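Long-range contacts in cell wall surface anchor family protein (Streptococcus pneumoniae, PDB 4OQ1), which is an ancillary pilin, RrgC, that serves in pilus anchoring and probably joins the pneumococcal pilus to the cell wall: residues His50-Lys56 with Lys85-Met91; Met277-Glu283 with Tyr318-Gln324. The protein carries 3 engineered substitutions. The contacts are given in a common frame with arbitrary orientation. Numbering follows the deposited sequence.

Contact 1 of 2, residues His50-Lys56 with Lys85-Met91; sequences HRLQVWK and KKTSFEM
Residues 50-56 and 85-91 pair antiparallel as central strands of the large N-terminal mixed sheet. Their axes approach to 4.4 Å, with 149° between N-to-C directions. Arg51 pairs with Glu90, Gln53 with Ser88 and Trp55 with Lys86 as non-hydrogen-bonded pairs. Leu52-Phe89, Val54-Thr87 and Lys56-Lys85 are hydrogen-bonded pairs. Leu52 N gives to Phe89 O (2.7 Å) and Phe89 N to Leu52 O (3.1 Å). Val54 N to Thr87 O is 3.0 Å and Thr87 N to Val54 O 2.9 Å. A water accepts from His50 N (3.0 Å) and donates to Met91 O (2.6 Å).

Leu52, Val54, Phe89 and Met91, all buried, make one face largely apolar; Val54 CG2 meets Phe89 CE2 at 3.6 Å. Val100 and Val110 of the flanking strands add to it. Gln53, Lys86 and Ser88 put polar groups on the opposite face, beside Trp55. Arg51 (m, t, p) points sideways at CB but reaches Ser88, two residues from its register partner Glu90: NE bonds Ser88 OG (2.8 Å) and NH2 bonds Ser88 O (3.1 Å). Lys86, t then p, makes a CH-pi contact, its CD 3.4 Å from the centroid of the Trp55 five-membered ring.

Contact 2 of 2, residues Met277-Glu283 with Tyr318-Gln324; sequences MFKVMKE and YYLWELQ
Backbone hydrogen bonds join strand 277-283 to segment 318-324, antiparallel, in a CnaB-type, prealbumin-like domain. The axes of 277-283 and 318-322 approach to 4.4 Å at 142°. Lys279 pairs with Trp321 (Lys279 N to Trp321 O 2.7 Å, Trp321 N to Lys279 O 2.8 Å). Met281 pairs with Tyr319 (Met281 N to Tyr319 O 2.8 Å, Tyr319 N to Met281 O 2.9 Å). Phe278-Glu322 and Val280-Leu320 are non-hydrogen-bonded pairs. A classic beta bulge shifts the register by one. Met277 O accepts from both Leu323 N (2.7 Å) and Gln324 N (3.2 Å), while Met277 N gives to Gln324 O (2.8 Å). Leu323, at phi/psi -86/-36, turns the corner.

Apolar contacts occupy both faces. On one, Phe278 CD1 touches Leu320 CB (3.7 Å) and Val280 CG2 touches Leu320 CD2 (4.1 Å). On the other, Met281 CE sits over the face of the Trp321 ring, 3.5 Å from CG.

The polar link between side chains is slight: a water lies 2.5 Å from Tyr319 OH and bonds weakly to Glu283 OE1 (3.3 Å). Glu283 OE2 is held by Gly286 N.

Strand 277-284 also pairs with 287-293 and 296-301. Strand 316-322 pairs with 336-340, where Phe338 and Val336 meet Leu320.

From the N terminus, strand 28-33 and helix 37-42 come first. Contact 1 then closes a loop of 28 residues that contains helix 66-73 and no strand. It ties two central strands of the first sheet together. The chain goes on through a middle prealbumin-like region with two sheets of its own. Contact 2 follows in the last prealbumin-like domain. Its loop of 34 residues has no helix but holds strands 287-293, 296-301 and 307-310. The two contacts are in series, so their loops neither nest nor cross. The centres of contact 1 and contact 2 are about 70 Å apart. The nearest atoms of contact 1 and contact 2 are about 47 Å apart. Each contact therefore fastens a separate part of an elongated molecule.

Contact 1 of 2, residues His50-Lys56 with Lys85-Met91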
loop_
_atom_site.group_PDB
_atom_site.type_symbol
_atom_site.label_atom_id
_atom_site.label_comp_id
_atom_site.label_asym_id
_atom_site.label_seq_id
_atom_site.Cartn_x
_atom_site.Cartn_y
_atom_site.Cartn_z
ATOM N N HIS A 50 1.871 -16.286 -26.484
ATOM C CA HIS A 50 1.907 -17.330 -25.461
ATOM C C HIS A 50 1.537 -18.691 -26.034
ATOM O O HIS A 50 0.698 -18.799 -26.941
ATOM C CB HIS A 50 1.011 -16.938 -24.276
ATOM C CG HIS A 50 1.419 -15.642 -23.651
ATOM N ND1 HIS A 50 2.612 -15.491 -22.976
ATOM C CD2 HIS A 50 0.868 -14.411 -23.711
ATOM C CE1 HIS A 50 2.747 -14.244 -22.574
ATOM N NE2 HIS A 50 1.696 -13.565 -23.006
ATOM N N ARG A 51 2.131 -19.739 -25.466
ATOM C CA ARG A 51 1.746 -21.085 -25.848
ATOM C C ARG A 51 1.245 -21.907 -24.652
ATOM O O ARG A 51 1.742 -21.769 -23.549
ATOM C CB ARG A 51 2.907 -21.812 -26.525
ATOM C CG ARG A 51 3.521 -21.070 -27.729
ATOM C CD ARG A 51 4.459 -21.946 -28.536
ATOM N NE ARG A 51 3.746 -23.053 -29.225
ATOM C CZ ARG A 51 3.145 -22.992 -30.421
ATOM N NH1 ARG A 51 3.159 -21.884 -31.129
ATOM N NH2 ARG A 51 2.530 -24.065 -30.918
ATOM N N LEU A 52 0.280 -22.785 -24.893
ATOM C CA LEU A 52 -0.138 -23.753 -23.839
ATOM C C LEU A 52 0.661 -25.047 -23.943
ATOM O O LEU A 52 0.612 -25.731 -24.948
ATOM C CB LEU A 52 -1.604 -23.997 -23.954
ATOM C CG LEU A 52 -2.119 -24.869 -22.809
ATOM C CD1 LEU A 52 -2.266 -24.099 -21.457
ATOM C CD2 LEU A 52 -3.408 -25.492 -23.236
ATOM N N GLN A 53 1.499 -25.337 -22.963
ATOM C CA GLN A 53 2.233 -26.565 -22.923
ATOM C C GLN A 53 1.319 -27.712 -22.492
ATOM O O GLN A 53 0.560 -27.560 -21.475
ATOM C CB GLN A 53 3.363 -26.486 -21.889
ATOM C CG GLN A 53 4.386 -25.387 -22.187
ATOM C CD GLN A 53 5.061 -25.577 -23.526
ATOM O OE1 GLN A 53 5.413 -26.686 -23.941
ATOM N NE2 GLN A 53 5.189 -24.499 -24.224
ATOM N N VAL A 54 1.365 -28.821 -23.231
ATOM C CA VAL A 54 0.594 -30.008 -22.901
ATOM C C VAL A 54 1.389 -31.326 -23.047
ATOM O O VAL A 54 2.446 -31.397 -23.706
ATOM C CB VAL A 54 -0.713 -30.102 -23.722
ATOM C CG1 VAL A 54 -1.529 -28.848 -23.654
ATOM C CG2 VAL A 54 -0.437 -30.486 -25.184
ATOM N N TRP A 55 0.861 -32.377 -22.462
ATOM C CA TRP A 55 1.293 -33.697 -22.764
ATOM C C TRP A 55 0.153 -34.421 -23.352
ATOM O O TRP A 55 -0.913 -34.482 -22.728
ATOM C CB TRP A 55 1.690 -34.404 -21.487
ATOM C CG TRP A 55 2.945 -33.898 -20.822
ATOM C CD1 TRP A 55 4.209 -34.454 -20.920
ATOM C CD2 TRP A 55 3.086 -32.758 -20.020
ATOM N NE1 TRP A 55 5.109 -33.744 -20.206
ATOM C CE2 TRP A 55 4.484 -32.671 -19.658
ATOM C CE3 TRP A 55 2.224 -31.764 -19.609
ATOM C CZ2 TRP A 55 4.964 -31.693 -18.838
ATOM C CZ3 TRP A 55 2.689 -30.748 -18.791
ATOM C CH2 TRP A 55 4.062 -30.722 -18.418
ATOM N N LYS A 56 0.368 -35.093 -24.460
ATOM C CA LYS A 56 -0.697 -35.900 -25.104
ATOM C C LYS A 56 -0.563 -37.339 -24.643
ATOM O O LYS A 56 0.525 -37.954 -24.765
ATOM C CB LYS A 56 -0.549 -35.806 -26.637
ATOM C CG LYS A 56 -1.638 -36.573 -27.448
ATOM C CD LYS A 56 -1.385 -36.545 -28.993
ATOM C CE LYS A 56 -2.576 -37.101 -29.755
ATOM N NZ LYS A 56 -3.016 -38.460 -29.338
ATOM N N LYS A 85 3.635 -37.572 -25.379
ATOM C CA LYS A 85 4.165 -36.670 -26.355
ATOM C C LYS A 85 3.980 -35.251 -25.799
ATOM O O LYS A 85 2.855 -34.830 -25.601
ATOM C CB LYS A 85 3.420 -36.811 -27.696
ATOM C CG LYS A 85 3.806 -35.800 -28.776
ATOM C CD LYS A 85 2.782 -35.629 -29.942
ATOM C CE LYS A 85 3.453 -34.930 -31.157
ATOM N NZ LYS A 85 2.566 -34.717 -32.342
ATOM N N LYS A 86 5.092 -34.553 -25.566
ATOM C CA LYS A 86 5.069 -33.203 -25.081
ATOM C C LYS A 86 4.862 -32.297 -26.240
ATOM O O LYS A 86 5.615 -32.356 -27.226
ATOM C CB LYS A 86 6.379 -32.856 -24.408
ATOM C CG LYS A 86 6.381 -31.491 -23.743
ATOM C CD LYS A 86 5.512 -31.430 -22.477
ATOM C CE LYS A 86 5.326 -29.977 -22.030
ATOM N NZ LYS A 86 6.647 -29.270 -21.888
ATOM N N THR A 87 3.826 -31.489 -26.218
ATOM C CA THR A 87 3.667 -30.541 -27.335
ATOM C C THR A 87 3.188 -29.180 -26.829
ATOM O O THR A 87 3.191 -28.966 -25.589
ATOM C CB THR A 87 2.831 -31.137 -28.468
ATOM O OG1 THR A 87 2.928 -30.315 -29.625
ATOM C CG2 THR A 87 1.378 -31.340 -28.101
ATOM N N SER A 88 2.823 -28.275 -27.746
ATOM C CA SER A 88 2.226 -27.028 -27.350
ATOM C C SER A 88 1.374 -26.381 -28.418
ATOM O O SER A 88 1.497 -26.702 -29.571
ATOM C CB SER A 88 3.350 -26.132 -26.861
ATOM O OG SER A 88 3.945 -25.498 -27.969
ATOM N N PHE A 89 0.442 -25.512 -28.024
ATOM C CA PHE A 89 -0.473 -24.849 -28.895
ATOM C C PHE A 89 -0.466 -23.350 -28.657
ATOM O O PHE A 89 -0.249 -22.881 -27.509
ATOM C CB PHE A 89 -1.871 -25.372 -28.659
ATOM C CG PHE A 89 -1.966 -26.838 -28.839
ATOM C CD1 PHE A 89 -1.771 -27.432 -30.089
ATOM C CD2 PHE A 89 -2.250 -27.648 -27.761
ATOM C CE1 PHE A 89 -1.840 -28.802 -30.244
ATOM C CE2 PHE A 89 -2.348 -29.034 -27.922
ATOM C CZ PHE A 89 -2.162 -29.614 -29.145
ATOM N N GLU A 90 -0.715 -22.592 -29.721
ATOM C CA GLU A 90 -0.837 -21.135 -29.609
ATOM C C GLU A 90 -2.017 -20.732 -28.795
ATOM O O GLU A 90 -3.130 -21.244 -28.999
ATOM C CB GLU A 90 -1.030 -20.494 -30.981
ATOM C CG GLU A 90 0.159 -20.712 -31.892
ATOM C CD GLU A 90 0.259 -19.727 -33.039
ATOM O OE1 GLU A 90 -0.377 -18.636 -32.984
ATOM O OE2 GLU A 90 1.019 -20.067 -33.989
ATOM N N MET A 91 -1.811 -19.764 -27.905
ATOM C CA MET A 91 -2.945 -19.204 -27.127
ATOM C C MET A 91 -3.147 -17.764 -27.452
ATOM O O MET A 91 -2.200 -17.023 -27.750
ATOM C CB MET A 91 -2.759 -19.261 -25.611
ATOM C CG MET A 91 -1.713 -20.188 -25.124
ATOM S SD MET A 91 -1.413 -20.045 -23.352
ATOM C CE MET A 91 -3.077 -19.977 -22.757
HETATM O O HOH W 1 -0.980 -15.260 -26.279
#

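Contact 2 of 2, residues Met277-Glu283 with Tyr318-Gln324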
loop_
_atom_site.group_PDB
_atom_site.type_symbol
_atom_site.label_atom_id
_atom_site.label_comp_id
_atom_site.label_asym_id
_atom_site.label_seq_id
_atom_site.Cartn_x
_atom_site.Cartn_y
_atom_site.Cartn_z
ATOM N N MET A 277 0.196 40.194 12.440
ATOM C CA MET A 277 -0.254 38.926 11.869
ATOM C C MET A 277 0.803 37.864 11.898
ATOM O O MET A 277 1.942 38.077 11.447
ATOM C CB MET A 277 -0.863 39.110 10.434
ATOM C CG MET A 277 -1.893 40.230 10.297
ATOM S SD MET A 277 -2.413 40.479 8.569
ATOM C CE MET A 277 -3.295 38.937 8.298
ATOM N N PHE A 278 0.405 36.679 12.343
ATOM C CA PHE A 278 1.243 35.544 12.360
ATOM C C PHE A 278 0.654 34.283 11.754
ATOM O O PHE A 278 -0.580 33.977 11.902
ATOM C CB PHE A 278 1.667 35.186 13.766
ATOM C CG PHE A 278 2.208 36.329 14.578
ATOM C CD1 PHE A 278 3.593 36.535 14.674
ATOM C CD2 PHE A 278 1.368 37.133 15.301
ATOM C CE1 PHE A 278 4.096 37.557 15.495
ATOM C CE2 PHE A 278 1.864 38.184 16.074
ATOM C CZ PHE A 278 3.249 38.372 16.161
ATOM N N LYS A 279 1.526 33.480 11.174
ATOM C CA LYS A 279 1.121 32.120 10.789
ATOM C C LYS A 279 1.647 31.151 11.757
ATOM O O LYS A 279 2.833 31.257 12.161
ATOM C CB LYS A 279 1.643 31.844 9.377
ATOM C CG LYS A 279 1.249 30.538 8.789
ATOM C CD LYS A 279 1.660 30.473 7.321
ATOM C CE LYS A 279 0.873 31.412 6.393
ATOM N NZ LYS A 279 1.317 31.353 4.946
ATOM N N VAL A 280 0.793 30.205 12.212
ATOM C CA VAL A 280 1.282 29.255 13.172
ATOM C C VAL A 280 1.980 28.081 12.513
ATOM O O VAL A 280 1.429 27.518 11.633
ATOM C CB VAL A 280 0.127 28.723 14.072
ATOM C CG1 VAL A 280 0.717 27.765 15.053
ATOM C CG2 VAL A 280 -0.611 29.869 14.788
ATOM N N MET A 281 3.192 27.745 12.908
ATOM C CA MET A 281 3.982 26.692 12.244
ATOM C C MET A 281 4.581 25.724 13.216
ATOM O O MET A 281 4.804 26.054 14.375
ATOM C CB MET A 281 5.202 27.299 11.564
ATOM C CG MET A 281 4.937 28.613 10.883
ATOM S SD MET A 281 4.529 28.330 9.158
ATOM C CE MET A 281 5.549 29.617 8.544
ATOM N N LYS A 282 4.891 24.534 12.712
ATOM C CA LYS A 282 5.748 23.580 13.385
ATOM C C LYS A 282 7.027 23.445 12.607
ATOM O O LYS A 282 7.119 23.905 11.488
ATOM C CB LYS A 282 5.082 22.258 13.662
ATOM C CG LYS A 282 4.410 21.505 12.523
ATOM C CD LYS A 282 3.293 20.615 13.114
ATOM C CE LYS A 282 2.527 19.801 12.065
ATOM N NZ LYS A 282 3.292 18.586 11.667
ATOM N N GLU A 283 8.044 22.896 13.216
ATOM C CA GLU A 283 9.217 22.660 12.472
ATOM C C GLU A 283 9.388 21.175 12.251
ATOM O O GLU A 283 9.180 20.415 13.151
ATOM C CB GLU A 283 10.440 23.211 13.142
ATOM C CG GLU A 283 11.695 22.997 12.315
ATOM C CD GLU A 283 12.552 21.981 12.965
ATOM O OE1 GLU A 283 12.633 22.186 14.158
ATOM O OE2 GLU A 283 13.067 21.003 12.338
ATOM N N TYR A 318 5.654 24.887 18.885
ATOM C CA TYR A 318 5.203 25.581 17.777
ATOM C C TYR A 318 5.875 26.970 17.671
ATOM O O TYR A 318 6.624 27.372 18.561
ATOM C CB TYR A 318 3.722 25.785 17.862
ATOM C CG TYR A 318 2.916 24.526 17.925
ATOM C CD1 TYR A 318 2.463 23.933 16.795
ATOM C CD2 TYR A 318 2.668 23.925 19.112
ATOM C CE1 TYR A 318 1.776 22.761 16.825
ATOM C CE2 TYR A 318 1.914 22.763 19.190
ATOM C CZ TYR A 318 1.470 22.191 18.035
ATOM O OH TYR A 318 0.696 21.102 18.011
ATOM N N TYR A 319 5.548 27.683 16.618
ATOM C CA TYR A 319 6.146 28.984 16.256
ATOM C C TYR A 319 5.126 29.938 15.623
ATOM O O TYR A 319 4.380 29.556 14.698
ATOM C CB TYR A 319 7.354 28.852 15.344
ATOM C CG TYR A 319 8.405 27.868 15.776
ATOM C CD1 TYR A 319 9.492 28.246 16.494
ATOM C CD2 TYR A 319 8.249 26.503 15.459
ATOM C CE1 TYR A 319 10.400 27.303 16.920
ATOM C CE2 TYR A 319 9.128 25.570 15.902
ATOM C CZ TYR A 319 10.209 25.979 16.583
ATOM O OH TYR A 319 11.053 25.022 16.985
ATOM N N LEU A 320 5.154 31.206 16.079
ATOM C CA LEU A 320 4.399 32.265 15.487
ATOM C C LEU A 320 5.352 32.891 14.461
ATOM O O LEU A 320 6.322 33.559 14.877
ATOM C CB LEU A 320 3.988 33.368 16.475
ATOM C CG LEU A 320 3.033 32.885 17.622
ATOM C CD1 LEU A 320 2.657 34.056 18.515
ATOM C CD2 LEU A 320 1.774 32.352 17.024
ATOM N N TRP A 321 5.099 32.595 13.201
ATOM C CA TRP A 321 5.890 33.152 12.069
ATOM C C TRP A 321 5.245 34.451 11.703
ATOM O O TRP A 321 4.053 34.457 11.273
ATOM C CB TRP A 321 5.894 32.202 10.858
ATOM C CG TRP A 321 6.509 32.784 9.601
ATOM C CD1 TRP A 321 5.885 33.497 8.656
ATOM C CD2 TRP A 321 7.867 32.701 9.212
ATOM N NE1 TRP A 321 6.796 33.909 7.674
ATOM C CE2 TRP A 321 8.001 33.353 7.976
ATOM C CE3 TRP A 321 8.971 32.075 9.742
ATOM C CZ2 TRP A 321 9.246 33.489 7.321
ATOM C CZ3 TRP A 321 10.192 32.175 9.055
ATOM C CH2 TRP A 321 10.311 32.877 7.901
ATOM N N GLU A 322 5.965 35.550 11.874
ATOM C CA GLU A 322 5.344 36.922 11.666
ATOM C C GLU A 322 5.191 37.236 10.206
ATOM O O GLU A 322 6.191 37.238 9.441
ATOM C CB GLU A 322 6.124 38.058 12.334
ATOM C CG GLU A 322 5.359 39.400 12.242
ATOM C CD GLU A 322 6.070 40.519 12.993
ATOM O OE1 GLU A 322 7.310 40.589 12.900
ATOM O OE2 GLU A 322 5.380 41.291 13.664
ATOM N N LEU A 323 3.928 37.376 9.778
ATOM C CA LEU A 323 3.633 37.799 8.432
ATOM C C LEU A 323 3.612 39.331 8.267
ATOM O O LEU A 323 4.033 39.814 7.260
ATOM C CB LEU A 323 2.265 37.271 8.022
ATOM C CG LEU A 323 2.146 35.730 7.983
ATOM C CD1 LEU A 323 0.714 35.228 7.859
ATOM C CD2 LEU A 323 2.967 35.165 6.827
ATOM N N GLN A 324 3.132 40.062 9.260
ATOM C CA GLN A 324 3.002 41.509 9.194
ATOM C C GLN A 324 3.133 42.143 10.619
ATOM O O GLN A 324 2.393 41.776 11.550
ATOM C CB GLN A 324 1.608 41.856 8.646
ATOM C CG GLN A 324 1.198 43.291 8.810
ATOM C CD GLN A 324 -0.103 43.610 8.145
ATOM O OE1 GLN A 324 -0.151 43.717 6.926
ATOM N NE2 GLN A 324 -1.196 43.748 8.949
HETATM O O HOH W 2 10.610 22.578 16.767
#